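Local coordinates for putative phosphosugar isomerase (Silicibacter pomeroyi DSS-3, PDB 3FJ1), which probably binds phosphosugars or related carbohydrate derivatives through its two SIS domains, although its exact reaction is not established, at residues P43-D55 / L69-A81. Sequence-based numbering, arbitrary orientation.
Sequences PSFVATVARGSSD and LGLPVASLGPSVA. With EDO (1,2-ethanediol), chain J.
Val46 O accepts a hydrogen bond from Ala74 N at 2.8 Å, with 162° at the hydrogen. Val73 CA-H adds a weaker C-H...O companion to the same oxygen, as is common along parallel strands. The ladder runs on in both directions: Val46 N donates to Pro72 O, Thr48 N to Ala74 O and Leu76 N to Thr48 O, so Val46 and Thr48 supply every rung from their strand. Side chains follow the pairing. Val46 and Val73 lie side by side, and Thr48 crosses Val73 at about a right angle, CG2 3.7 Å from Val73 CG1. On the other face, Ala47 CB meets Leu76 CD1 at 3.7 Å. A chi1 of 61° turns Thr48 OG1 to a water shared with Ser75 OG and Asp55 OD1; this water ties both strands to the start of helix 53-69. At the opposite end, Leu71 lays CD2 3.6 Å from Ser44 O and crosses Val46 at about a right angle, CD1 against CG2. Cut back to an alanine, Leu71 would probably leave a gap beside Val46 CG2 and the Ser44 carbonyl, and Trp170 of helix 153-171 would lose packing. Strand 73-75 is outermost in the chain's first five-stranded parallel SIS sheet, order 2-1-3-4-5, with 45-49 between it and 93-99. Helix 53-69, the crossover of this beta-alpha-beta unit, covers Thr48 and Val73, while Phe45 and Val73 of the second subunit pack on Pro72 and Ala74.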
loop_
_atom_site.group_PDB
_atom_site.type_symbol
_atom_site.label_atom_id
_atom_site.label_comp_id
_atom_site.label_asym_id
_atom_site.label_seq_id
_atom_site.Cartn_x
_atom_site.Cartn_y
_atom_site.Cartn_z
ATOM N N PRO A 43 20.892 10.254 10.074
ATOM C CA PRO A 43 19.449 10.253 10.417
ATOM C C PRO A 43 18.995 8.897 10.995
ATOM O O PRO A 43 19.611 7.865 10.738
ATOM C CB PRO A 43 18.760 10.525 9.072
ATOM C CG PRO A 43 19.770 10.094 8.030
ATOM C CD PRO A 43 21.118 10.378 8.625
ATOM N N SER A 44 17.942 8.929 11.793
ATOM C CA SER A 44 17.438 7.754 12.483
ATOM C C SER A 44 16.173 7.184 11.871
ATOM O O SER A 44 15.653 6.203 12.352
ATOM C CB SER A 44 17.173 8.076 13.943
ATOM O OG SER A 44 16.344 9.212 14.075
ATOM N N PHE A 45 15.700 7.793 10.803
ATOM C CA PHE A 45 14.580 7.200 10.078
ATOM C C PHE A 45 14.433 7.857 8.719
ATOM O O PHE A 45 15.105 8.844 8.385
ATOM C CB PHE A 45 13.246 7.160 10.857
ATOM C CG PHE A 45 12.579 8.490 11.011
ATOM C CD1 PHE A 45 12.957 9.353 12.016
ATOM C CD2 PHE A 45 11.551 8.863 10.162
ATOM C CE1 PHE A 45 12.323 10.599 12.179
ATOM C CE2 PHE A 45 10.913 10.087 10.314
ATOM C CZ PHE A 45 11.302 10.958 11.323
ATOM N N VAL A 46 13.639 7.176 7.899
ATOM C CA VAL A 46 13.454 7.559 6.504
ATOM C C VAL A 46 11.971 7.757 6.196
ATOM O O VAL A 46 11.137 6.969 6.648
ATOM C CB VAL A 46 14.010 6.486 5.551
ATOM C CG1 VAL A 46 13.865 6.940 4.095
ATOM C CG2 VAL A 46 15.490 6.159 5.883
ATOM N N ALA A 47 11.650 8.773 5.395
ATOM C CA ALA A 47 10.297 8.979 4.893
ATOM C C ALA A 47 10.372 8.944 3.380
ATOM O O ALA A 47 11.353 9.411 2.816
ATOM C CB ALA A 47 9.708 10.305 5.352
ATOM N N THR A 48 9.404 8.322 2.719
ATOM C CA THR A 48 9.382 8.307 1.261
ATOM C C THR A 48 8.160 9.092 0.766
ATOM O O THR A 48 7.121 9.152 1.433
ATOM C CB THR A 48 9.391 6.899 0.629
ATOM O OG1 THR A 48 8.221 6.186 1.053
ATOM C CG2 THR A 48 10.701 6.102 0.998
ATOM N N VAL A 49 8.327 9.701 -0.404
ATOM C CA VAL A 49 7.310 10.512 -1.062
ATOM C C VAL A 49 7.294 10.124 -2.556
ATOM O O VAL A 49 8.280 10.317 -3.279
ATOM C CB VAL A 49 7.567 12.036 -0.945
ATOM C CG1 VAL A 49 6.426 12.846 -1.591
ATOM C CG2 VAL A 49 7.758 12.422 0.529
ATOM N N ALA A 50 6.166 9.600 -3.017
ATOM C CA ALA A 50 6.062 9.122 -4.378
ATOM C C ALA A 50 4.610 8.729 -4.722
ATOM O O ALA A 50 3.757 8.544 -3.832
ATOM C CB ALA A 50 6.995 7.881 -4.586
ATOM N N ARG A 51 4.365 8.556 -6.016
ATOM C CA ARG A 51 3.081 8.045 -6.513
ATOM C C ARG A 51 3.325 7.125 -7.702
ATOM O O ARG A 51 4.400 7.141 -8.284
ATOM C CB ARG A 51 2.168 9.192 -6.944
ATOM C CG ARG A 51 2.811 10.122 -7.919
ATOM C CD ARG A 51 1.974 11.339 -8.143
ATOM N NE ARG A 51 0.855 11.080 -9.029
ATOM C CZ ARG A 51 0.948 11.049 -10.359
ATOM N NH1 ARG A 51 2.111 11.275 -10.965
ATOM N NH2 ARG A 51 -0.135 10.828 -11.110
ATOM N N GLY A 52 2.318 6.327 -8.043
ATOM C CA GLY A 52 2.426 5.424 -9.187
ATOM C C GLY A 52 3.570 4.436 -9.098
ATOM O O GLY A 52 3.856 3.878 -8.041
ATOM N N SER A 53 4.220 4.200 -10.228
ATOM C CA SER A 53 5.323 3.262 -10.287
ATOM C C SER A 53 6.469 3.683 -9.361
ATOM O O SER A 53 7.161 2.822 -8.805
ATOM C CB SER A 53 5.804 3.139 -11.735
ATOM O OG SER A 53 6.845 2.199 -11.868
ATOM N N SER A 54 6.681 4.993 -9.211
ATOM C CA SER A 54 7.692 5.517 -8.279
ATOM C C SER A 54 7.456 5.050 -6.855
ATOM O O SER A 54 8.405 4.862 -6.111
ATOM C CB SER A 54 7.820 7.037 -8.333
ATOM O OG SER A 54 8.346 7.468 -9.575
ATOM N N ASP A 55 6.214 4.821 -6.463
ATOM C CA ASP A 55 5.963 4.309 -5.113
ATOM C C ASP A 55 6.367 2.828 -4.944
ATOM O O ASP A 55 6.689 2.406 -3.857
ATOM C CB ASP A 55 4.517 4.552 -4.703
ATOM C CG ASP A 55 4.356 4.755 -3.208
ATOM O OD1 ASP A 55 5.353 4.980 -2.480
ATOM O OD2 ASP A 55 3.198 4.706 -2.768
ATOM N N LEU A 69 20.416 -1.122 6.766
ATOM C CA LEU A 69 20.718 -0.143 7.784
ATOM C C LEU A 69 19.871 -0.220 9.042
ATOM O O LEU A 69 20.204 0.406 10.071
ATOM C CB LEU A 69 20.571 1.239 7.158
ATOM C CG LEU A 69 21.555 1.579 6.037
ATOM C CD1 LEU A 69 20.961 2.712 5.244
ATOM C CD2 LEU A 69 22.926 1.915 6.587
ATOM N N GLY A 70 18.784 -0.995 8.983
ATOM C CA GLY A 70 17.853 -1.105 10.100
ATOM C C GLY A 70 17.008 0.155 10.356
ATOM O O GLY A 70 16.381 0.288 11.409
ATOM N N LEU A 71 16.954 1.056 9.384
ATOM C CA LEU A 71 16.209 2.290 9.554
ATOM C C LEU A 71 14.767 2.076 9.161
ATOM O O LEU A 71 14.498 1.545 8.094
ATOM C CB LEU A 71 16.808 3.431 8.721
ATOM C CG LEU A 71 18.205 3.907 9.150
ATOM C CD1 LEU A 71 18.690 5.014 8.229
ATOM C CD2 LEU A 71 18.216 4.384 10.608
ATOM N N PRO A 72 13.837 2.455 10.046
ATOM C CA PRO A 72 12.419 2.334 9.714
ATOM C C PRO A 72 12.063 3.374 8.627
ATOM O O PRO A 72 12.605 4.497 8.611
ATOM C CB PRO A 72 11.734 2.602 11.048
ATOM C CG PRO A 72 12.691 3.444 11.796
ATOM C CD PRO A 72 14.053 3.042 11.376
ATOM N N VAL A 73 11.171 2.995 7.727
ATOM C CA VAL A 73 10.808 3.815 6.564
ATOM C C VAL A 73 9.298 4.048 6.541
ATOM O O VAL A 73 8.498 3.101 6.450
ATOM C CB VAL A 73 11.231 3.126 5.264
ATOM C CG1 VAL A 73 10.976 4.029 4.037
ATOM C CG2 VAL A 73 12.732 2.710 5.333
ATOM N N ALA A 74 8.920 5.300 6.663
ATOM C CA ALA A 74 7.530 5.684 6.625
ATOM C C ALA A 74 7.153 6.229 5.256
ATOM O O ALA A 74 7.778 7.186 4.783
ATOM C CB ALA A 74 7.257 6.769 7.679
ATOM N N SER A 75 6.122 5.656 4.631
ATOM C CA SER A 75 5.579 6.206 3.380
ATOM C C SER A 75 4.560 7.308 3.699
ATOM O O SER A 75 3.515 7.052 4.321
ATOM C CB SER A 75 4.897 5.106 2.554
ATOM O OG SER A 75 4.169 5.629 1.471
ATOM N N LEU A 76 4.885 8.532 3.303
ATOM C CA LEU A 76 4.059 9.675 3.568
ATOM C C LEU A 76 3.035 9.968 2.482
ATOM O O LEU A 76 3.394 10.243 1.334
ATOM C CB LEU A 76 4.940 10.924 3.766
ATOM C CG LEU A 76 5.921 10.995 4.948
ATOM C CD1 LEU A 76 6.704 12.351 4.918
ATOM C CD2 LEU A 76 5.216 10.743 6.280
ATOM N N GLY A 77 1.757 9.948 2.854
ATOM C CA GLY A 77 0.700 10.260 1.913
ATOM C C GLY A 77 0.789 11.736 1.566
ATOM O O GLY A 77 0.695 12.561 2.474
ATOM N N PRO A 78 0.981 12.089 0.272
ATOM C CA PRO A 78 1.193 13.527 -0.032
ATOM C C PRO A 78 0.087 14.465 0.393
ATOM O O PRO A 78 0.345 15.642 0.581
ATOM C CB PRO A 78 1.442 13.548 -1.544
ATOM C CG PRO A 78 1.928 12.116 -1.888
ATOM C CD PRO A 78 1.115 11.252 -0.948
ATOM N N SER A 79 -1.130 13.944 0.588
ATOM C CA SER A 79 -2.245 14.793 1.069
ATOM C C SER A 79 -1.955 15.416 2.430
ATOM O O SER A 79 -2.473 16.499 2.740
ATOM C CB SER A 79 -3.566 14.026 1.117
ATOM O OG SER A 79 -3.614 13.024 2.146
ATOM N N VAL A 80 -1.110 14.756 3.222
ATOM C CA VAL A 80 -0.727 15.279 4.543
ATOM C C VAL A 80 -0.174 16.702 4.417
ATOM O O VAL A 80 -0.413 17.555 5.278
ATOM C CB VAL A 80 0.222 14.318 5.276
ATOM C CG1 VAL A 80 0.756 14.945 6.542
ATOM C CG2 VAL A 80 -0.537 13.011 5.627
ATOM N N ALA A 81 0.548 16.943 3.324
ATOM C CA ALA A 81 1.033 18.293 3.010
ATOM C C ALA A 81 0.053 19.081 2.143
ATOM O O ALA A 81 -0.333 20.223 2.472
ATOM C CB ALA A 81 2.378 18.229 2.310
HETATM C C1 EDO J . -0.740 7.795 6.304
HETATM O O1 EDO J . 0.269 6.786 6.516
HETATM C C2 EDO J . -0.285 8.793 5.255
HETATM O O2 EDO J . 0.962 9.389 5.565
HETATM O O HOH W 1 5.851 6.618 -0.434
HETATM O O HOH W 2 4.270 8.825 -0.754
HETATM O O HOH W 3 2.519 4.665 -0.453
#